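Local coordinates for protein ppBat (Bacteroides thetaiotaomicron VPI-5482, PDB 3CNE) that binds flavins such as lumichrome, riboflavin, FMN and FAD as a zinc-containing homodimer, and may serve as a flavin store rather than a protease, at residues P12-G17 / Q158-I163; F72-A77 / H110-M115. All coordinates share one frame; numbering follows the deposited sequence.

Contact 1: residues P12-G17 / Q158-I163; sequences PVNGCG and QDENTI
At the N-terminal end of helix 15-27 in this DJ-1/PfpI fold, the N-cap residue Asn14 meets Glu160 from the loop that follows strand 154-157. Asn14 holds its CG anti to the backbone N (chi1 -176°), so OD1 turns back to the first helical turn and accepts from Gly17 N at 3.0 Å; the N-H points nearly straight at the oxygen (164°) but from above the carbonyl plane. Glu160, its chain bent at chi2, reaches in with its carboxylate stacked on the Asn14 amide, the two planes only 12° apart. Asn14 ND2 lies 3.1 Å from Glu160 OE1, yet the angle is too poor for a hydrogen bond; OE1 bonds instead to His110 NE2. The absence of a side chain at Gly17 lets Glu160 CG come within 3.4 Å of Gly17 N, and Ile163 CD1 sits 3.8 Å from Gly17 CA. An alanine in place of Asn14 would remove the amide and would probably weaken the start of the helix and the packing against the carboxylate. For the buried carboxylate of Glu160, the helix start and His110 would probably favour the charged form, while the nearby sulfur of zinc-binding Cys111 would oppose it.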
loop_
_atom_site.group_PDB
_atom_site.type_symbol
_atom_site.label_atom_id
_atom_site.label_comp_id
_atom_site.label_asym_id
_atom_site.label_seq_id
_atom_site.Cartn_x
_atom_site.Cartn_y
_atom_site.Cartn_z
ATOM N N PRO A 12 11.257 -8.810 -2.340
ATOM C CA PRO A 12 10.203 -7.983 -1.745
ATOM C C PRO A 12 9.529 -7.046 -2.752
ATOM O O PRO A 12 10.169 -6.626 -3.679
ATOM C CB PRO A 12 10.954 -7.148 -0.707
ATOM C CG PRO A 12 12.334 -6.927 -1.347
ATOM C CD PRO A 12 12.612 -8.274 -2.085
ATOM N N VAL A 13 8.242 -6.757 -2.543
ATOM C CA VAL A 13 7.465 -5.862 -3.388
ATOM C C VAL A 13 7.306 -4.565 -2.618
ATOM O O VAL A 13 7.282 -4.543 -1.369
ATOM C CB VAL A 13 6.046 -6.484 -3.694
ATOM C CG1 VAL A 13 5.247 -6.672 -2.447
ATOM C CG2 VAL A 13 5.230 -5.744 -4.847
ATOM N N ASN A 14 7.221 -3.474 -3.350
ATOM C CA ASN A 14 6.820 -2.229 -2.720
ATOM C C ASN A 14 5.308 -2.287 -2.514
ATOM O O ASN A 14 4.543 -2.255 -3.469
ATOM C CB ASN A 14 7.198 -1.054 -3.615
ATOM C CG ASN A 14 6.898 0.271 -2.991
ATOM O OD1 ASN A 14 5.762 0.517 -2.581
ATOM N ND2 ASN A 14 7.900 1.185 -3.001
ATOM N N GLY A 15 4.909 -2.308 -1.247
ATOM C CA GLY A 15 3.521 -2.496 -0.859
ATOM C C GLY A 15 2.677 -1.269 -1.132
ATOM O O GLY A 15 1.481 -1.394 -1.319
ATOM N N CYS A 16 3.290 -0.088 -1.094
ATOM C CA CYS A 16 2.586 1.114 -1.410
ATOM C C CYS A 16 2.130 1.044 -2.884
ATOM O O CYS A 16 0.953 1.254 -3.162
ATOM C CB CYS A 16 3.451 2.368 -1.147
ATOM S SG CYS A 16 2.532 3.890 -1.581
ATOM N N GLY A 17 3.023 0.655 -3.793
ATOM C CA GLY A 17 2.636 0.479 -5.222
ATOM C C GLY A 17 1.557 -0.597 -5.391
ATOM O O GLY A 17 0.515 -0.361 -6.014
ATOM N N GLN A 158 6.469 6.521 -13.385
ATOM C CA GLN A 158 7.832 6.678 -12.936
ATOM C C GLN A 158 8.087 5.917 -11.621
ATOM O O GLN A 158 9.088 5.205 -11.492
ATOM C CB GLN A 158 8.134 8.165 -12.762
ATOM C CG GLN A 158 9.596 8.469 -12.613
ATOM C CD GLN A 158 9.889 9.945 -12.563
ATOM O OE1 GLN A 158 9.916 10.545 -11.485
ATOM N NE2 GLN A 158 10.134 10.539 -13.727
ATOM N N ASP A 159 7.174 6.035 -10.662
ATOM C CA ASP A 159 7.290 5.238 -9.425
ATOM C C ASP A 159 5.986 5.238 -8.622
ATOM O O ASP A 159 4.960 5.698 -9.132
ATOM C CB ASP A 159 8.469 5.702 -8.588
ATOM C CG ASP A 159 8.370 7.131 -8.206
ATOM O OD1 ASP A 159 7.237 7.610 -8.034
ATOM O OD2 ASP A 159 9.420 7.797 -8.085
ATOM N N GLU A 160 6.036 4.737 -7.380
ATOM C CA GLU A 160 4.828 4.555 -6.572
ATOM C C GLU A 160 4.166 5.895 -6.321
ATOM O O GLU A 160 2.953 5.974 -6.182
ATOM C CB GLU A 160 5.139 3.875 -5.215
ATOM C CG GLU A 160 5.544 2.405 -5.331
ATOM C CD GLU A 160 7.019 2.196 -5.745
ATOM O OE1 GLU A 160 7.417 1.024 -6.029
ATOM O OE2 GLU A 160 7.775 3.204 -5.797
ATOM N N ASN A 161 4.946 6.970 -6.251
ATOM C CA ASN A 161 4.306 8.254 -5.999
ATOM C C ASN A 161 3.710 8.946 -7.219
ATOM O O ASN A 161 3.081 9.984 -7.078
ATOM C CB ASN A 161 5.228 9.207 -5.253
ATOM C CG ASN A 161 6.632 9.078 -5.678
ATOM O OD1 ASN A 161 7.014 9.627 -6.712
ATOM N ND2 ASN A 161 7.445 8.329 -4.891
ATOM N N THR A 162 3.893 8.382 -8.408
ATOM C CA THR A 162 3.222 8.948 -9.590
ATOM C C THR A 162 2.126 8.038 -10.193
ATOM O O THR A 162 1.519 8.359 -11.254
ATOM C CB THR A 162 4.221 9.317 -10.686
ATOM O OG1 THR A 162 4.889 8.142 -11.158
ATOM C CG2 THR A 162 5.240 10.308 -10.186
ATOM N N ILE A 163 1.890 6.900 -9.546
ATOM C CA ILE A 163 0.847 5.976 -9.999
ATOM C C ILE A 163 -0.504 6.706 -10.138
ATOM O O ILE A 163 -1.211 6.534 -11.141
ATOM C CB ILE A 163 0.729 4.737 -9.094
ATOM C CG1 ILE A 163 1.937 3.815 -9.323
ATOM C CG2 ILE A 163 -0.580 3.951 -9.414
ATOM C CD1 ILE A 163 2.105 2.729 -8.264
#

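Contact 2: residues F72-A77 / H110-M115; sequences FSCGDA and HCAGAM. With ZN (zinc ion), chain E.
Cys74 and Cys111 approach a structural zinc ion from two neighbouring strand ends. The backbones bring Cys74 CB to 3.9 Å from Cys111 CB, and with SG anti to the backbone N in both (chi1 -164° and -161°) the sulfurs point on to the metal. Cys74 SG binds ZN at 2.3 Å, while Cys111 SG stands 2.7 Å from it. The same Cys74 sulfur accepts a hydrogen bond from Ala112 N at 3.5 Å, which would probably stabilise thiolate charge. Cys111 has positive phi (59°) inside a type II' turn closed by Gly113 N to His110 O at 2.9 Å, consistent with the nucleophile elbow of this family. His110 keeps CG in the crowded position between the backbone N and carbonyl carbon; one ring face receives Cys74 CB, offset toward the rim, and Ser73 OG lies at the ring edge, 3.9 Å from CE1. His110 ND1 bonds to Tyr21 OH, and with its other nitrogen also engaged the ring's rotation is probably fixed. Phe72, with CG anti to N, brings CD2 to 3.5 Å from Gly113 CA. Strand 69-73 pairs with strands 106-110 and 4-9, Phe72 packs on Met116 and Phe117 of helix 113-119, and Ser73 touches Leu18 and Tyr21 of helix 15-27.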
loop_
_atom_site.group_PDB
_atom_site.type_symbol
_atom_site.label_atom_id
_atom_site.label_comp_id
_atom_site.label_asym_id
_atom_site.label_seq_id
_atom_site.Cartn_x
_atom_site.Cartn_y
_atom_site.Cartn_z
ATOM N N PHE A 72 2.878 -5.094 -13.418
ATOM C CA PHE A 72 4.160 -5.422 -12.797
ATOM C C PHE A 72 4.366 -4.494 -11.609
ATOM O O PHE A 72 4.579 -3.281 -11.769
ATOM C CB PHE A 72 5.355 -5.292 -13.745
ATOM C CG PHE A 72 6.654 -5.691 -13.082
ATOM C CD1 PHE A 72 7.004 -7.040 -12.970
ATOM C CD2 PHE A 72 7.476 -4.737 -12.496
ATOM C CE1 PHE A 72 8.204 -7.442 -12.294
ATOM C CE2 PHE A 72 8.669 -5.114 -11.859
ATOM C CZ PHE A 72 9.021 -6.472 -11.755
ATOM N N SER A 73 4.299 -5.076 -10.424
ATOM C CA SER A 73 4.381 -4.295 -9.199
ATOM C C SER A 73 5.803 -4.433 -8.635
ATOM O O SER A 73 6.213 -5.491 -8.152
ATOM C CB SER A 73 3.304 -4.757 -8.211
ATOM O OG SER A 73 2.967 -3.722 -7.298
ATOM N N CYS A 74 6.548 -3.341 -8.731
ATOM C CA CYS A 74 7.960 -3.352 -8.516
ATOM C C CYS A 74 8.307 -3.379 -7.000
ATOM O O CYS A 74 7.463 -3.144 -6.145
ATOM C CB CYS A 74 8.525 -2.107 -9.189
ATOM S SG CYS A 74 10.298 -2.106 -9.468
ATOM N N GLY A 75 9.564 -3.631 -6.707
ATOM C CA GLY A 75 10.039 -3.705 -5.331
ATOM C C GLY A 75 11.547 -3.833 -5.336
ATOM O O GLY A 75 12.173 -3.796 -6.389
ATOM N N ASP A 76 12.128 -4.027 -4.147
ATOM C CA ASP A 76 13.554 -4.032 -4.012
ATOM C C ASP A 76 14.177 -5.307 -4.550
ATOM O O ASP A 76 15.392 -5.401 -4.643
ATOM C CB ASP A 76 13.946 -3.786 -2.548
ATOM C CG ASP A 76 13.710 -2.337 -2.131
ATOM O OD1 ASP A 76 13.430 -1.488 -3.011
ATOM O OD2 ASP A 76 13.800 -2.063 -0.933
ATOM N N ALA A 77 13.348 -6.280 -4.920
ATOM C CA ALA A 77 13.813 -7.428 -5.712
ATOM C C ALA A 77 14.332 -7.056 -7.086
ATOM O O ALA A 77 15.232 -7.729 -7.628
ATOM C CB ALA A 77 12.691 -8.480 -5.867
ATOM N N HIS A 110 5.142 0.298 -12.854
ATOM C CA HIS A 110 5.741 1.509 -12.349
ATOM C C HIS A 110 7.168 1.227 -11.892
ATOM O O HIS A 110 7.588 0.062 -11.822
ATOM C CB HIS A 110 4.899 2.092 -11.201
ATOM C CG HIS A 110 4.928 1.273 -9.945
ATOM N ND1 HIS A 110 4.088 0.200 -9.736
ATOM C CD2 HIS A 110 5.683 1.383 -8.827
ATOM C CE1 HIS A 110 4.325 -0.315 -8.540
ATOM N NE2 HIS A 110 5.288 0.382 -7.972
ATOM N N CYS A 111 7.882 2.309 -11.572
ATOM C CA CYS A 111 9.257 2.272 -11.076
ATOM C C CYS A 111 10.168 1.571 -12.103
ATOM O O CYS A 111 10.359 2.117 -13.185
ATOM C CB CYS A 111 9.326 1.725 -9.636
ATOM S SG CYS A 111 10.862 2.162 -8.779
ATOM N N ALA A 112 10.706 0.385 -11.822
ATOM C CA ALA A 112 11.523 -0.304 -12.853
ATOM C C ALA A 112 10.724 -1.267 -13.738
ATOM O O ALA A 112 11.307 -2.007 -14.533
ATOM C CB ALA A 112 12.767 -1.023 -12.213
ATOM N N GLY A 113 9.387 -1.242 -13.611
ATOM C CA GLY A 113 8.493 -2.045 -14.436
ATOM C C GLY A 113 8.743 -1.908 -15.932
ATOM O O GLY A 113 8.768 -2.913 -16.662
ATOM N N ALA A 114 8.929 -0.669 -16.398
ATOM C CA ALA A 114 9.167 -0.422 -17.827
ATOM C C ALA A 114 10.469 -1.098 -18.285
ATOM O O ALA A 114 10.598 -1.507 -19.455
ATOM C CB ALA A 114 9.240 1.065 -18.103
HETATM N N MSE A 115 11.424 -1.215 -17.362
HETATM C CA MSE A 115 12.699 -1.859 -17.683
HETATM C C MSE A 115 12.514 -3.364 -17.827
HETATM O O MSE A 115 13.050 -3.975 -18.751
HETATM C CB MSE A 115 13.743 -1.541 -16.631
HETATM C CG MSE A 115 15.138 -2.054 -16.973
HETATM SE SE MSE A 115 16.312 -1.939 -15.416
HETATM C CE MSE A 115 15.537 -3.269 -14.184
HETATM ZN ZN ZN E . 11.342 -0.412 -8.323
#

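From the N terminus, strand 4-9 leads to residues 12-17, the first half of contact 1, whose partner at 158-163 arrives only after another 140 residues. Contact 2 is nested inside that long loop: its own segments, 72-77 and 110-115, enclose 32 residues that include helix 88-102. The centres lie about 8 Å apart, and the two contacts touch directly. Asn14 N reaches Cys74 O at 2.8 Å, a probable hydrogen bond, and Val13 CG2 packs on Ser73 O, while Ile163 CD1 packs on His110 ND1. Together the contacts bring helix 15-27, the ends of parallel strands 69-73 and 106-110, the start of helix 113-119 and the loop after strand 154-157 around one buried centre.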